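Ribonucleoside-diphosphate reductase (Pseudomonas aeruginosa, PDB 5IM3) probably catalyses the reduction of ribonucleoside diphosphates to the deoxyribonucleotide precursors of DNA, and binds dATP as an allosteric nucleotide. Local coordinates at residues I599-L604 against N650-H655. Numbering follows the deposited sequence.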
loop_
_atom_site.group_PDB
_atom_site.type_symbol
_atom_site.label_atom_id
_atom_site.label_comp_id
_atom_site.label_asym_id
_atom_site.label_seq_id
_atom_site.Cartn_x
_atom_site.Cartn_y
_atom_site.Cartn_z
ATOM N N ILE A 599 -37.819 1.582 -34.568
ATOM C CA ILE A 599 -37.408 1.745 -33.182
ATOM C C ILE A 599 -38.255 0.779 -32.365
ATOM O O ILE A 599 -39.475 0.940 -32.265
ATOM C CB ILE A 599 -37.573 3.200 -32.719
ATOM C CG1 ILE A 599 -36.484 4.068 -33.376
ATOM C CG2 ILE A 599 -37.521 3.307 -31.202
ATOM C CD1 ILE A 599 -36.597 5.553 -33.087
ATOM N N ALA A 600 -37.618 -0.243 -31.797
ATOM C CA ALA A 600 -38.351 -1.262 -31.058
ATOM C C ALA A 600 -38.920 -0.683 -29.767
ATOM O O ALA A 600 -38.293 0.156 -29.114
ATOM C CB ALA A 600 -37.444 -2.447 -30.747
ATOM N N VAL A 601 -40.120 -1.135 -29.407
ATOM C CA VAL A 601 -40.848 -0.641 -28.245
ATOM C C VAL A 601 -41.102 -1.814 -27.307
ATOM O O VAL A 601 -41.590 -2.864 -27.742
ATOM C CB VAL A 601 -42.180 0.020 -28.650
ATOM C CG1 VAL A 601 -42.788 0.764 -27.469
ATOM C CG2 VAL A 601 -41.987 0.951 -29.837
ATOM N N CYS A 602 -40.785 -1.633 -26.025
ATOM C CA CYS A 602 -41.009 -2.667 -25.019
ATOM C C CYS A 602 -42.334 -2.403 -24.315
ATOM O O CYS A 602 -42.492 -1.378 -23.641
ATOM C CB CYS A 602 -39.875 -2.715 -23.997
ATOM S SG CYS A 602 -38.279 -2.095 -24.593
ATOM N N ASN A 603 -43.276 -3.325 -24.470
ATOM C CA ASN A 603 -44.583 -3.246 -23.826
ATOM C C ASN A 603 -44.625 -4.332 -22.750
ATOM O O ASN A 603 -44.610 -5.527 -23.067
ATOM C CB ASN A 603 -45.692 -3.408 -24.864
ATOM C CG ASN A 603 -45.358 -2.713 -26.188
ATOM O OD1 ASN A 603 -45.384 -1.485 -26.287
ATOM N ND2 ASN A 603 -45.039 -3.505 -27.209
ATOM N N LEU A 604 -44.667 -3.917 -21.478
ATOM C CA LEU A 604 -44.258 -4.776 -20.372
ATOM C C LEU A 604 -45.318 -4.884 -19.285
ATOM O O LEU A 604 -46.092 -3.956 -19.040
ATOM C CB LEU A 604 -42.967 -4.259 -19.728
ATOM C CG LEU A 604 -41.769 -4.103 -20.655
ATOM C CD1 LEU A 604 -40.596 -3.486 -19.899
ATOM C CD2 LEU A 604 -41.391 -5.447 -21.263
ATOM N N ASN A 650 -44.238 1.981 -36.331
ATOM C CA ASN A 650 -44.030 1.024 -37.413
ATOM C C ASN A 650 -43.630 -0.347 -36.876
ATOM O O ASN A 650 -44.174 -1.371 -37.299
ATOM C CB ASN A 650 -42.967 1.560 -38.375
ATOM C CG ASN A 650 -42.770 0.666 -39.578
ATOM O OD1 ASN A 650 -43.732 0.161 -40.154
ATOM N ND2 ASN A 650 -41.517 0.455 -39.956
ATOM N N SER A 651 -42.676 -0.389 -35.943
ATOM C CA SER A 651 -42.193 -1.678 -35.455
ATOM C C SER A 651 -43.221 -2.353 -34.554
ATOM O O SER A 651 -43.369 -3.580 -34.581
ATOM C CB SER A 651 -40.882 -1.501 -34.695
ATOM O OG SER A 651 -41.117 -0.910 -33.433
ATOM N N ASN A 652 -43.921 -1.575 -33.731
ATOM C CA ASN A 652 -44.918 -2.168 -32.847
ATOM C C ASN A 652 -46.072 -2.759 -33.645
ATOM O O ASN A 652 -46.509 -3.880 -33.370
ATOM C CB ASN A 652 -45.426 -1.125 -31.853
ATOM C CG ASN A 652 -45.051 -1.446 -30.418
ATOM O OD1 ASN A 652 -44.182 -2.281 -30.155
ATOM N ND2 ASN A 652 -45.699 -0.769 -29.482
ATOM N N PHE A 653 -46.557 -2.033 -34.658
ATOM C CA PHE A 653 -47.663 -2.530 -35.474
ATOM C C PHE A 653 -47.239 -3.702 -36.348
ATOM O O PHE A 653 -48.042 -4.609 -36.595
ATOM C CB PHE A 653 -48.223 -1.411 -36.357
ATOM C CG PHE A 653 -49.073 -0.402 -35.623
ATOM C CD1 PHE A 653 -49.164 -0.406 -34.239
ATOM C CD2 PHE A 653 -49.797 0.548 -36.332
ATOM C CE1 PHE A 653 -49.952 0.522 -33.579
ATOM C CE2 PHE A 653 -50.584 1.478 -35.676
ATOM C CZ PHE A 653 -50.661 1.465 -34.299
ATOM N N LYS A 654 -45.991 -3.704 -36.827
ATOM C CA LYS A 654 -45.536 -4.762 -37.725
ATOM C C LYS A 654 -45.367 -6.082 -36.983
ATOM O O LYS A 654 -45.804 -7.135 -37.462
ATOM C CB LYS A 654 -44.215 -4.357 -38.384
ATOM C CG LYS A 654 -44.320 -3.898 -39.830
ATOM C CD LYS A 654 -43.010 -3.256 -40.278
ATOM C CE LYS A 654 -42.950 -3.060 -41.780
ATOM N NZ LYS A 654 -42.684 -4.336 -42.504
ATOM N N HIS A 655 -44.735 -6.042 -35.807
ATOM C CA HIS A 655 -44.273 -7.245 -35.125
ATOM C C HIS A 655 -44.994 -7.533 -33.819
ATOM O O HIS A 655 -44.973 -8.681 -33.364
ATOM C CB HIS A 655 -42.768 -7.137 -34.840
ATOM C CG HIS A 655 -41.969 -6.639 -36.002
ATOM N ND1 HIS A 655 -41.967 -7.271 -37.227
ATOM C CD2 HIS A 655 -41.150 -5.568 -36.129
ATOM C CE1 HIS A 655 -41.180 -6.611 -38.059
ATOM N NE2 HIS A 655 -40.672 -5.574 -37.417
HETATM O O HOH W 1 -41.627 -2.733 -31.291
#
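Asn603 and Asn652 meet tip to tip, their amides paired between the interrupted strand 600-608 and helix 646-655 with planes turned 46° apart. Asn652 ND2 donates to Asn603 OD1 (3.3 Å, N-H...O angle 169°), which lies close to the amide plane of Asn652; the return bond from Asn603 ND2 to Asn652 OD1 is weak, though nearly straight. Each amide is secured from outside as well: Ser371 OG bonds to Asn603 OD1 and Tyr643 OH to Asn652 ND2. Asn603 ND2 also donates to Pro657 O, which sets that amide's orientation, and the reciprocal pairing then sets that of Asn652. Val601 lies across the Asn652 side chain at about a right angle, with CB 3.4 Å from Asn652 OD1. One residue earlier on the helix, Ser651 OG sits between its backbone N and carbonyl carbon (chi1 74°) and donates to Ile599 O at 2.7 Å, approaching from above the carbonyl plane; it also bonds with Ala648 O. A water accepts from Val601 N (2.9 Å) and donates to Ser651 OG and to Asn652 OD1, so the Val601 N-H reaches the helix through it. Cys602 leaves the backbone away from the helix, its SG in a disulfide with Cys373. The arrangement is a polar, water-mediated packing of helix on strand within the ten-stranded alpha-beta barrel characteristic of ribonucleotide reductase large subunits.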